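Local structure of cellulosomal scaffoldin anchoring protein C (Acetivibrio cellulolyticus, 4UYP) at residues Pro27-Phe40 with Asn111-Gly125. The protein anchors cellulosomes to the bacterial cell surface, this piece being its third cohesin domain, which binds the dockerin of the adaptor scaffoldin ScaB. Numbering follows the deposited sequence. Where two conformers were deposited one is given.
Sequences PKSGIYALSFRTNF and NITTNSAYTSFYYSG. With EPE (4-(2-hydroxyethyl)-1-piperazine ethanesulfonic acid), chain U.
The guanidinium of Arg-37 lies flat on the ring of Tyr-118, planes 11° apart, with CZ 3.6 Å from the ring centroid in a cation-pi stack. Its chain runs extended from the backbone and bends only at the CG-CD bond (chi3 -62°), which lays the guanidinium over the ring face. NH1 then donates almost straight to sulfonate oxygen O1S of EPE (3.0 Å), a buffer molecule probably from the crystallisation liquor, while NH2 donates to the carbonyl of Val-25 of the bound ScaB chain, placing this part of the strand in the cohesin-dockerin interface.

Asn-39 ND2 gives to O1S and Asn-115 ND2 to O2S, and Asn-115 of the second subunit binds the same EPE molecule; Asn-39 ND2 also reaches Gly-71 O. Asn-115 ND2 meets a lone pair of Asn-39 OD1 at 2.9 Å, with the two amide planes well turned from each other. Asn-115 OD1 is spent in an Asx turn on the backbone N of Ala-117. This turn belongs to the interruption that splits strand 109-122 of the cohesin beta-sandwich, so that strand 33-39 pairs antiparallel with it in two blocks, Asn-39 with Thr-113 before the break and Ser-35 with Ser-120 after it.

Within the gap, Thr-119 OG1 takes over from the missing backbone acceptor: it receives Arg-37 N at 3.1 Å, nearly linearly (171°), and donates its own hydroxyl hydrogen to Asn-115 O. That carbonyl also accepts Tyr-118 N, from the opposite face of its plane. Ser-35 OG donates to Tyr-118 O (2.7 Å) from above the carbonyl plane. Farther along, a classic beta bulge directs both Tyr-32 N (2.8 Å) and, weakly, Ala-33 N at Tyr-122 O. On the sheet's other face, Leu-34 CB packs 3.6 Å from Phe-121 CD2.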
loop_
_atom_site.group_PDB
_atom_site.type_symbol
_atom_site.label_atom_id
_atom_site.label_comp_id
_atom_site.label_asym_id
_atom_site.label_seq_id
_atom_site.Cartn_x
_atom_site.Cartn_y
_atom_site.Cartn_z
ATOM N N PRO C 27 13.468 -18.405 9.850
ATOM C CA PRO C 27 13.318 -19.823 10.290
ATOM C C PRO C 27 14.422 -20.623 9.655
ATOM O O PRO C 27 14.685 -20.587 8.445
ATOM C CB PRO C 27 11.936 -20.205 9.737
ATOM C CG PRO C 27 11.681 -19.244 8.574
ATOM C CD PRO C 27 12.244 -17.951 9.172
ATOM N N LYS C 28 15.049 -21.523 10.499
ATOM C CA LYS C 28 16.094 -22.351 9.931
ATOM C C LYS C 28 15.618 -23.401 8.917
ATOM O O LYS C 28 16.425 -23.872 8.090
ATOM C CB LYS C 28 16.897 -23.046 11.101
ATOM C CG LYS C 28 17.409 -21.970 12.087
ATOM C CD LYS C 28 18.388 -21.064 11.387
ATOM C CE LYS C 28 19.182 -20.339 12.519
ATOM N NZ LYS C 28 19.989 -19.209 11.989
ATOM N N SER C 29 14.320 -23.690 8.972
ATOM C CA SER C 29 13.783 -24.595 7.955
ATOM C C SER C 29 13.648 -23.960 6.603
ATOM O O SER C 29 13.425 -24.649 5.600
ATOM C CB SER C 29 12.413 -25.140 8.441
ATOM O OG SER C 29 11.433 -24.177 8.652
ATOM N N GLY C 30 13.670 -22.618 6.588
ATOM C CA GLY C 30 13.783 -21.942 5.284
ATOM C C GLY C 30 12.503 -21.246 4.824
ATOM O O GLY C 30 11.382 -21.777 4.987
ATOM N N ILE C 31 12.712 -20.064 4.188
ATOM C CA ILE C 31 11.639 -19.386 3.484
ATOM C C ILE C 31 11.732 -19.809 2.023
ATOM O O ILE C 31 12.807 -19.614 1.380
ATOM C CB ILE C 31 11.817 -17.840 3.583
ATOM C CG1 ILE C 31 11.835 -17.367 5.056
ATOM C CG2 ILE C 31 10.683 -17.202 2.774
ATOM C CD1 ILE C 31 12.267 -15.843 5.188
ATOM N N TYR C 32 10.674 -20.471 1.536
ATOM C CA TYR C 32 10.655 -20.937 0.157
ATOM C C TYR C 32 10.201 -19.861 -0.841
ATOM O O TYR C 32 10.579 -19.910 -2.017
ATOM C CB TYR C 32 9.658 -22.143 0.178
ATOM C CG TYR C 32 9.517 -22.900 -1.112
ATOM C CD1 TYR C 32 10.645 -23.578 -1.652
ATOM C CD2 TYR C 32 8.342 -22.955 -1.819
ATOM C CE1 TYR C 32 10.501 -24.339 -2.813
ATOM C CE2 TYR C 32 8.171 -23.740 -2.988
ATOM C CZ TYR C 32 9.271 -24.403 -3.475
ATOM O OH TYR C 32 9.176 -25.175 -4.610
ATOM N N ALA C 33 9.258 -18.992 -0.397
ATOM C CA ALA C 33 8.734 -17.987 -1.368
ATOM C C ALA C 33 8.276 -16.815 -0.522
ATOM O O ALA C 33 7.784 -16.954 0.575
ATOM C CB ALA C 33 7.562 -18.533 -2.192
ATOM N N LEU C 34 8.397 -15.604 -1.074
ATOM C CA LEU C 34 7.909 -14.395 -0.375
ATOM C C LEU C 34 7.713 -13.333 -1.412
ATOM O O LEU C 34 8.327 -13.287 -2.491
ATOM C CB LEU C 34 8.917 -13.930 0.709
ATOM C CG LEU C 34 10.204 -13.259 0.173
ATOM C CD1 LEU C 34 10.005 -11.718 0.247
ATOM C CD2 LEU C 34 11.380 -13.698 1.082
ATOM N N SER C 35 6.790 -12.432 -1.081
ATOM C CA SER C 35 6.746 -11.101 -1.773
ATOM C C SER C 35 6.824 -10.025 -0.686
ATOM O O SER C 35 6.401 -10.215 0.429
ATOM C CB SER C 35 5.471 -10.946 -2.603
ATOM O OG SER C 35 4.335 -10.935 -1.759
ATOM N N PHE C 36 7.446 -8.930 -1.101
ATOM C CA PHE C 36 7.627 -7.840 -0.158
ATOM C C PHE C 36 7.381 -6.561 -0.918
ATOM O O PHE C 36 8.016 -6.332 -1.962
ATOM C CB PHE C 36 9.064 -7.827 0.435
ATOM C CG PHE C 36 9.286 -6.717 1.429
ATOM C CD1 PHE C 36 8.761 -6.874 2.659
ATOM C CD2 PHE C 36 9.918 -5.501 1.057
ATOM C CE1 PHE C 36 8.812 -5.928 3.628
ATOM C CE2 PHE C 36 9.948 -4.470 2.095
ATOM C CZ PHE C 36 9.417 -4.784 3.296
ATOM N N ARG C 37 6.401 -5.719 -0.518
ATOM C CA ARG C 37 6.147 -4.450 -1.227
ATOM C C ARG C 37 6.220 -3.311 -0.271
ATOM O O ARG C 37 5.710 -3.400 0.852
ATOM C CB ARG C 37 4.735 -4.535 -1.780
ATOM C CG ARG C 37 4.445 -3.215 -2.521
ATOM C CD ARG C 37 3.093 -3.164 -3.234
ATOM N NE ARG C 37 3.048 -4.172 -4.252
ATOM C CZ ARG C 37 2.102 -4.154 -5.157
ATOM N NH1 ARG C 37 1.124 -3.237 -5.218
ATOM N NH2 ARG C 37 2.060 -5.089 -6.107
ATOM N N THR C 38 6.915 -2.264 -0.703
ATOM C CA THR C 38 7.035 -0.976 0.059
ATOM C C THR C 38 6.304 0.081 -0.710
ATOM O O THR C 38 6.431 0.195 -1.934
ATOM C CB THR C 38 8.513 -0.443 0.143
ATOM O OG1 THR C 38 9.047 -0.227 -1.145
ATOM C CG2 THR C 38 9.401 -1.493 0.918
ATOM N N ASN C 39 5.557 0.964 -0.003
ATOM C CA ASN C 39 5.093 2.207 -0.626
ATOM C C ASN C 39 5.893 3.429 -0.144
ATOM O O ASN C 39 6.516 3.399 0.894
ATOM C CB ASN C 39 3.584 2.412 -0.248
ATOM C CG ASN C 39 2.691 1.338 -0.947
ATOM O OD1 ASN C 39 2.303 0.353 -0.252
ATOM N ND2 ASN C 39 2.436 1.480 -2.206
ATOM N N PHE C 40 5.697 4.407 -0.981
ATOM C CA PHE C 40 6.342 5.723 -0.726
ATOM C C PHE C 40 5.569 6.774 -1.504
ATOM O O PHE C 40 4.853 6.499 -2.468
ATOM C CB PHE C 40 7.820 5.723 -1.216
ATOM C CG PHE C 40 7.988 5.313 -2.689
ATOM C CD1 PHE C 40 8.134 3.894 -3.013
ATOM C CD2 PHE C 40 8.006 6.266 -3.788
ATOM C CE1 PHE C 40 8.320 3.513 -4.360
ATOM C CE2 PHE C 40 8.190 5.855 -5.104
ATOM C CZ PHE C 40 8.338 4.458 -5.394
ATOM N N ASN C 111 7.912 8.395 4.896
ATOM C CA ASN C 111 7.643 7.042 5.447
ATOM C C ASN C 111 7.728 5.995 4.313
ATOM O O ASN C 111 7.039 6.126 3.263
ATOM C CB ASN C 111 6.201 7.098 5.968
ATOM C CG ASN C 111 6.118 8.027 7.165
ATOM O OD1 ASN C 111 6.379 7.582 8.304
ATOM N ND2 ASN C 111 5.711 9.246 6.923
ATOM N N ILE C 112 8.599 5.015 4.560
ATOM C CA ILE C 112 8.750 3.899 3.540
ATOM C C ILE C 112 8.156 2.695 4.288
ATOM O O ILE C 112 8.647 2.211 5.276
ATOM C CB ILE C 112 10.286 3.714 3.280
ATOM C CG1 ILE C 112 10.982 5.025 2.830
ATOM C CG2 ILE C 112 10.456 2.671 2.217
ATOM C CD1 ILE C 112 10.391 5.758 1.612
ATOM N N THR C 113 6.992 2.360 3.739
ATOM C CA THR C 113 6.041 1.503 4.475
ATOM C C THR C 113 5.852 0.097 3.919
ATOM O O THR C 113 5.721 -0.013 2.748
ATOM C CB THR C 113 4.591 2.202 4.488
ATOM O OG1 THR C 113 4.102 2.497 3.219
ATOM C CG2 THR C 113 4.697 3.618 5.253
ATOM N N THR C 114 5.847 -0.900 4.763
ATOM C CA THR C 114 5.511 -2.311 4.298
ATOM C C THR C 114 4.023 -2.422 3.973
ATOM O O THR C 114 3.207 -2.037 4.856
ATOM C CB THR C 114 5.881 -3.259 5.365
ATOM O OG1 THR C 114 7.269 -3.139 5.755
ATOM C CG2 THR C 114 5.684 -4.728 4.809
ATOM N N ASN C 115 3.671 -2.957 2.845
ATOM C CA ASN C 115 2.257 -3.103 2.399
ATOM C C ASN C 115 1.812 -4.542 2.758
ATOM O O ASN C 115 2.194 -5.468 2.047
ATOM C CB ASN C 115 2.123 -2.730 0.956
ATOM C CG ASN C 115 0.661 -2.648 0.484
ATOM O OD1 ASN C 115 -0.128 -3.520 1.009
ATOM N ND2 ASN C 115 0.348 -1.843 -0.447
ATOM N N SER C 116 0.949 -4.702 3.778
ATOM C CA SER C 116 0.568 -6.067 4.229
ATOM C C SER C 116 -0.334 -6.707 3.194
ATOM O O SER C 116 -0.420 -7.945 3.275
ATOM C CB SER C 116 -0.006 -6.034 5.658
ATOM O OG SER C 116 -1.111 -5.227 5.505
ATOM N N ALA C 117 -0.981 -6.016 2.284
ATOM C CA ALA C 117 -1.808 -6.649 1.276
ATOM C C ALA C 117 -1.014 -7.372 0.182
ATOM O O ALA C 117 -1.536 -8.176 -0.598
ATOM C CB ALA C 117 -2.815 -5.672 0.698
ATOM N N TYR C 118 0.262 -7.012 0.068
ATOM C CA TYR C 118 1.084 -7.461 -1.043
ATOM C C TYR C 118 2.381 -8.145 -0.524
ATOM O O TYR C 118 3.255 -8.488 -1.363
ATOM C CB TYR C 118 1.475 -6.277 -2.009
ATOM C CG TYR C 118 0.284 -5.810 -2.761
ATOM C CD1 TYR C 118 -0.477 -4.750 -2.159
ATOM C CD2 TYR C 118 -0.034 -6.301 -4.024
ATOM C CE1 TYR C 118 -1.594 -4.271 -2.872
ATOM C CE2 TYR C 118 -1.182 -5.844 -4.733
ATOM C CZ TYR C 118 -1.878 -4.763 -4.097
ATOM O OH TYR C 118 -3.033 -4.313 -4.744
ATOM N N THR C 119 2.478 -8.351 0.754
ATOM C CA THR C 119 3.673 -8.915 1.400
ATOM C C THR C 119 3.234 -10.172 2.065
ATOM O O THR C 119 2.312 -10.151 2.917
ATOM C CB THR C 119 4.209 -7.948 2.432
ATOM O OG1 THR C 119 4.608 -6.731 1.736
ATOM C CG2 THR C 119 5.442 -8.450 3.204
ATOM N N SER C 120 3.946 -11.269 1.758
ATOM C CA SER C 120 3.609 -12.572 2.426
ATOM C C SER C 120 4.850 -13.422 2.352
ATOM O O SER C 120 5.706 -13.277 1.474
ATOM C CB SER C 120 2.484 -13.363 1.747
ATOM O OG SER C 120 2.802 -13.881 0.451
ATOM N N PHE C 121 4.959 -14.376 3.266
ATOM C CA PHE C 121 6.138 -15.257 3.434
ATOM C C PHE C 121 5.682 -16.693 3.608
ATOM O O PHE C 121 4.696 -16.914 4.340
ATOM C CB PHE C 121 6.931 -14.872 4.642
ATOM C CG PHE C 121 7.628 -13.525 4.530
ATOM C CD1 PHE C 121 6.911 -12.349 4.724
ATOM C CD2 PHE C 121 8.940 -13.473 4.293
ATOM C CE1 PHE C 121 7.642 -11.120 4.594
ATOM C CE2 PHE C 121 9.652 -12.277 4.198
ATOM C CZ PHE C 121 8.958 -11.113 4.308
ATOM N N TYR C 122 6.350 -17.597 2.918
ATOM C CA TYR C 122 5.909 -19.050 2.902
ATOM C C TYR C 122 7.082 -19.955 3.249
ATOM O O TYR C 122 8.164 -19.845 2.695
ATOM C CB TYR C 122 5.366 -19.414 1.561
ATOM C CG TYR C 122 3.946 -18.887 1.338
ATOM C CD1 TYR C 122 3.698 -17.539 0.966
ATOM C CD2 TYR C 122 2.847 -19.698 1.610
ATOM C CE1 TYR C 122 2.407 -17.092 0.867
ATOM C CE2 TYR C 122 1.566 -19.207 1.538
ATOM C CZ TYR C 122 1.343 -17.922 1.145
ATOM O OH TYR C 122 0.049 -17.384 1.068
ATOM N N TYR C 123 6.828 -20.920 4.127
ATOM C CA TYR C 123 7.775 -22.037 4.366
ATOM C C TYR C 123 7.746 -23.066 3.216
ATOM O O TYR C 123 8.762 -23.714 3.018
ATOM C CB TYR C 123 7.178 -22.834 5.547
ATOM C CG TYR C 123 7.229 -22.147 6.897
ATOM C CD1 TYR C 123 8.448 -21.788 7.510
ATOM C CD2 TYR C 123 6.013 -21.895 7.583
ATOM C CE1 TYR C 123 8.463 -21.195 8.748
ATOM C CE2 TYR C 123 6.076 -21.307 8.878
ATOM C CZ TYR C 123 7.293 -20.995 9.417
ATOM O OH TYR C 123 7.361 -20.369 10.677
ATOM N N SER C 124 6.635 -23.137 2.431
ATOM C CA SER C 124 6.518 -24.085 1.309
ATOM C C SER C 124 5.389 -23.573 0.471
ATOM O O SER C 124 4.784 -22.518 0.799
ATOM C CB SER C 124 6.102 -25.467 1.935
ATOM O OG SER C 124 4.721 -25.369 2.334
ATOM N N GLY C 125 5.069 -24.261 -0.606
ATOM C CA GLY C 125 4.041 -23.760 -1.465
ATOM C C GLY C 125 2.705 -23.630 -0.746
ATOM O O GLY C 125 1.818 -22.851 -1.268
HETATM N N1 EPE U . -3.306 -0.247 -6.434
HETATM C C2 EPE U . -3.276 -1.392 -7.306
HETATM C C3 EPE U . -4.745 -1.559 -7.840
HETATM N N4 EPE U . -5.015 -0.350 -8.657
HETATM C C5 EPE U . -4.635 0.950 -8.163
HETATM C C6 EPE U . -4.290 0.785 -6.706
HETATM C C7 EPE U . -5.663 -0.468 -9.993
HETATM C C8 EPE U . -4.540 -0.194 -10.997
HETATM O O8 EPE U . -4.609 1.216 -11.319
HETATM C C9 EPE U . -2.690 -0.112 -5.114
HETATM C C10 EPE U . -1.263 -0.715 -4.941
HETATM S S EPE U . -0.576 -0.281 -3.449
HETATM O O1S EPE U . 0.761 -0.844 -3.505
HETATM O O2S EPE U . -1.366 -0.921 -2.380
HETATM O O3S EPE U . -0.525 1.177 -3.333
HETATM O O HOH W 1 2.170 -12.648 -1.860
HETATM O O HOH W 2 4.340 -7.387 -3.911
HETATM O O HOH W 3 2.511 0.373 2.436
#